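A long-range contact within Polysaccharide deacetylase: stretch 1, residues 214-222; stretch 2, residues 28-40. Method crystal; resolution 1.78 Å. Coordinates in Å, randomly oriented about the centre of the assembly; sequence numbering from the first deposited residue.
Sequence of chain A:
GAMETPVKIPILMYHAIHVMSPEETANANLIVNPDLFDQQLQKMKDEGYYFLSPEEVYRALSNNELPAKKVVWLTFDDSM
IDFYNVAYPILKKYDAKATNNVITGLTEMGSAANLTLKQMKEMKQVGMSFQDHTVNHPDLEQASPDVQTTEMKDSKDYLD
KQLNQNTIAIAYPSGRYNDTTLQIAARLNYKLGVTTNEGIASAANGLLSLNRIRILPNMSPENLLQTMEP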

# COMPACT_ATOMS: atom_id res chain seq x y z
N ARG A 214 -2.26 -10.58 1.73
CA ARG A 214 -1.35 -10.40 2.85
C ARG A 214 -0.08 -11.21 2.61
O ARG A 214 -0.15 -12.41 2.30
CB ARG A 214 -2.00 -10.81 4.17
CG ARG A 214 -1.11 -10.56 5.39
CD ARG A 214 -1.73 -11.06 6.68
NE ARG A 214 -2.94 -10.34 7.06
CZ ARG A 214 -2.96 -9.14 7.63
NH1 ARG A 214 -1.83 -8.50 7.90
NH2 ARG A 214 -4.12 -8.57 7.94
N ILE A 215 1.07 -10.57 2.75
CA ILE A 215 2.35 -11.25 2.61
C ILE A 215 2.70 -11.91 3.93
O ILE A 215 2.89 -11.23 4.95
CB ILE A 215 3.45 -10.27 2.16
CG1 ILE A 215 3.09 -9.62 0.83
CG2 ILE A 215 4.79 -11.00 2.07
CD1 ILE A 215 2.90 -10.59 -0.31
N LEU A 216 2.77 -13.22 3.94
CA LEU A 216 3.16 -13.96 5.12
C LEU A 216 4.67 -14.13 5.16
O LEU A 216 5.32 -14.17 4.11
CB LEU A 216 2.48 -15.32 5.13
CG LEU A 216 0.95 -15.30 5.08
CD1 LEU A 216 0.39 -16.68 4.83
CD2 LEU A 216 0.40 -14.72 6.37
N PRO A 217 5.28 -14.22 6.34
CA PRO A 217 6.75 -14.40 6.38
C PRO A 217 7.20 -15.76 5.89
O PRO A 217 8.35 -15.90 5.45
CB PRO A 217 7.10 -14.20 7.86
CG PRO A 217 5.92 -13.51 8.47
CD PRO A 217 4.72 -13.97 7.68
N ASN A 218 6.33 -16.77 5.96
CA ASN A 218 6.66 -18.11 5.48
C ASN A 218 6.44 -18.27 3.98
O ASN A 218 6.55 -19.39 3.47
CB ASN A 218 5.82 -19.15 6.24
CG ASN A 218 4.32 -18.91 6.12
OD1 ASN A 218 3.83 -18.42 5.11
ND2 ASN A 218 3.58 -19.26 7.17
N MET A 219 6.15 -17.18 3.27
CA MET A 219 5.63 -17.24 1.91
C MET A 219 6.78 -17.35 0.91
O MET A 219 7.43 -16.35 0.58
CB MET A 219 4.78 -16.00 1.63
CG MET A 219 3.64 -16.19 0.66
SD MET A 219 2.39 -14.90 0.87
CE MET A 219 1.02 -15.58 -0.06
N SER A 220 7.02 -18.56 0.42
CA SER A 220 8.06 -18.77 -0.58
C SER A 220 7.72 -18.03 -1.87
O SER A 220 6.54 -17.86 -2.20
CB SER A 220 8.23 -20.26 -0.87
OG SER A 220 7.20 -20.72 -1.73
N PRO A 221 8.72 -17.56 -2.61
CA PRO A 221 8.42 -16.90 -3.90
C PRO A 221 7.55 -17.74 -4.82
O PRO A 221 6.62 -17.22 -5.43
CB PRO A 221 9.82 -16.65 -4.49
CG PRO A 221 10.71 -16.53 -3.30
CD PRO A 221 10.16 -17.52 -2.28
N GLU A 222 7.83 -19.04 -4.92
CA GLU A 222 7.00 -19.91 -5.74
C GLU A 222 5.54 -19.86 -5.30
O GLU A 222 4.63 -19.76 -6.13
CB GLU A 222 7.54 -21.34 -5.68
CG GLU A 222 6.85 -22.33 -6.61
CD GLU A 222 7.49 -23.71 -6.56
OE1 GLU A 222 8.74 -23.80 -6.49
OE2 GLU A 222 6.74 -24.71 -6.59
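Stretch 2 (28-40) ANLIVNPDLFDQQ

Stretch 2 approaches as an irregular segment, residues 28-33, that passes into a helix at P34; stretch 1 runs through a type I turn from L216 to M219 and itself enters a helix at P221. The register gives the direction: the CA atoms of P217 and V32 lie 4.8 Å apart, as do those of P221 and Q40, so both chains advance the same way along the contact. Together the two faces bury 544 Å².

The turn is closed by M219 N to L216 O at 3.2 Å, with phi/psi of -69/-25 at P217 and -84/8 at N218. N218 points its CA-to-CB bond away from stretch 2 and makes no contact, whereas P217 loses more area to the partner than any other residue. Its C-gamma exo ring meets mainly backbone: CG is 3.5 Å from both N29 O and L30 CA, and CB is 3.5 Å from I31 O. L30, with chi1 m and chi2 t, adds an apolar contact, its CD2 4.2 Å from P217 CD. The loop here is braced internally by N29, whose p rotamer brings OD1 to 3.1 Å from I31 N, a nearly straight hydrogen bond at 169°.

I215 points toward stretch 2. In its m, m conformation CG2 lies 3.8 Å from V32 CG2, and the same methyl is 4.0 Å from Q40 NE2.

N33 caps the incoming helix: with chi1 t, its OD1 accepts from D35 N at 2.6 Å. A water accepts from N33 N at 2.9 Å and donates to P217 O at 3.2 Å, linking the start of this helix to the turn.

L36 starts sideways, but chi1 t and chi2 p bring its end nearer to stretch 1. Both methyls lie close to M219 O, L36 CD1 at 3.6 Å and L36 CD2 at 3.7 Å, while CD2 also reaches P217 O at 3.2 Å and CD1 also reaches P221 CD at 3.8 Å. Q40 also starts sideways, and its m, t conformation with chi3 at -12° carries NE2 to 3.3 Å from M219 O. The angle of 155° is favourable, but the bond is weak; OE1 is satisfied elsewhere in the structure.

M219 behaves differently: chi1 of -149° lies between wells, the following t, t angles extend the chain, and its end leads away from stretch 2. SD instead accepts a weak hydrogen bond from L216 N at 3.5 Å. Beyond it, P221 CG rests 3.8 Å from Q39 CB and 4.3 Å from Q40 CG, placing the proline ring against the helix.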

# COMPACT_ATOMS: atom_id res chain seq x y z
N ALA A 28 6.41 -15.73 17.20
CA ALA A 28 5.98 -15.65 15.82
C ALA A 28 5.35 -14.28 15.54
O ALA A 28 4.57 -13.77 16.33
CB ALA A 28 4.98 -16.76 15.50
N ASN A 29 5.72 -13.70 14.40
CA ASN A 29 5.25 -12.38 14.03
C ASN A 29 5.09 -12.36 12.52
O ASN A 29 5.03 -13.41 11.87
CB ASN A 29 6.22 -11.31 14.56
CG ASN A 29 7.63 -11.49 14.03
OD1 ASN A 29 7.83 -11.69 12.83
ND2 ASN A 29 8.61 -11.44 14.92
N LEU A 30 5.02 -11.15 11.94
CA LEU A 30 4.72 -10.99 10.52
C LEU A 30 5.79 -10.19 9.79
O LEU A 30 5.51 -9.64 8.71
CB LEU A 30 3.35 -10.34 10.35
CG LEU A 30 2.19 -11.06 11.04
CD1 LEU A 30 0.96 -10.16 11.14
CD2 LEU A 30 1.85 -12.35 10.32
N ILE A 31 6.99 -10.11 10.33
CA ILE A 31 8.07 -9.38 9.67
C ILE A 31 8.66 -10.25 8.57
O ILE A 31 9.00 -11.42 8.80
CB ILE A 31 9.15 -8.96 10.68
CG1 ILE A 31 8.56 -8.09 11.78
CG2 ILE A 31 10.26 -8.21 9.94
CD1 ILE A 31 9.51 -7.86 12.95
N VAL A 32 8.79 -9.68 7.38
CA VAL A 32 9.40 -10.38 6.25
C VAL A 32 10.90 -10.13 6.26
O VAL A 32 11.35 -8.99 6.41
CB VAL A 32 8.78 -9.92 4.92
CG1 VAL A 32 9.53 -10.56 3.76
CG2 VAL A 32 7.30 -10.25 4.89
N ASN A 33 11.67 -11.20 6.10
CA ASN A 33 13.12 -11.09 6.01
C ASN A 33 13.49 -10.35 4.73
O ASN A 33 12.94 -10.64 3.66
CB ASN A 33 13.74 -12.48 6.02
CG ASN A 33 15.25 -12.45 6.03
OD1 ASN A 33 15.88 -12.01 5.06
ND2 ASN A 33 15.85 -12.92 7.11
N PRO A 34 14.42 -9.38 4.79
CA PRO A 34 14.84 -8.70 3.56
C PRO A 34 15.26 -9.66 2.45
O PRO A 34 14.90 -9.44 1.29
CB PRO A 34 16.01 -7.82 4.03
CG PRO A 34 15.74 -7.58 5.50
CD PRO A 34 15.09 -8.85 5.99
N ASP A 35 16.02 -10.70 2.78
CA ASP A 35 16.44 -11.65 1.75
C ASP A 35 15.24 -12.24 1.02
O ASP A 35 15.26 -12.40 -0.20
CB ASP A 35 17.30 -12.75 2.35
CG ASP A 35 18.67 -12.25 2.81
OD1 ASP A 35 19.19 -11.29 2.20
OD2 ASP A 35 19.21 -12.81 3.78
N LEU A 36 14.18 -12.58 1.76
CA LEU A 36 12.98 -13.14 1.14
C LEU A 36 12.28 -12.11 0.26
O LEU A 36 11.81 -12.45 -0.83
CB LEU A 36 12.03 -13.68 2.21
CG LEU A 36 10.67 -14.18 1.72
CD1 LEU A 36 10.86 -15.33 0.74
CD2 LEU A 36 9.79 -14.60 2.88
N PHE A 37 12.19 -10.86 0.72
CA PHE A 37 11.62 -9.81 -0.11
C PHE A 37 12.40 -9.69 -1.42
O PHE A 37 11.81 -9.63 -2.50
CB PHE A 37 11.62 -8.49 0.66
CG PHE A 37 11.01 -7.35 -0.09
CD1 PHE A 37 9.72 -7.43 -0.59
CD2 PHE A 37 11.73 -6.19 -0.31
CE1 PHE A 37 9.16 -6.38 -1.28
CE2 PHE A 37 11.18 -5.13 -1.00
CZ PHE A 37 9.89 -5.22 -1.48
N ASP A 38 13.73 -9.69 -1.34
CA ASP A 38 14.56 -9.69 -2.54
C ASP A 38 14.17 -10.83 -3.47
O ASP A 38 13.97 -10.63 -4.67
CB ASP A 38 16.04 -9.77 -2.14
CG ASP A 38 16.97 -9.59 -3.32
OD1 ASP A 38 16.99 -10.49 -4.20
OD2 ASP A 38 17.68 -8.56 -3.38
N GLN A 39 14.02 -12.04 -2.91
CA GLN A 39 13.72 -13.20 -3.73
C GLN A 39 12.30 -13.15 -4.31
O GLN A 39 12.07 -13.65 -5.42
CB GLN A 39 13.90 -14.48 -2.92
CG GLN A 39 15.35 -14.79 -2.58
CD GLN A 39 15.50 -15.79 -1.45
OE1 GLN A 39 14.55 -16.50 -1.09
NE2 GLN A 39 16.69 -15.86 -0.87
N GLN A 40 11.36 -12.55 -3.59
CA GLN A 40 10.02 -12.37 -4.13
C GLN A 40 10.03 -11.42 -5.32
O GLN A 40 9.44 -11.71 -6.36
CB GLN A 40 9.07 -11.86 -3.04
CG GLN A 40 8.76 -12.88 -1.96
CD GLN A 40 8.07 -12.25 -0.77
OE1 GLN A 40 8.02 -11.03 -0.64
NE2 GLN A 40 7.53 -13.09 0.11
O HOH W 1 10.71 -13.92 6.30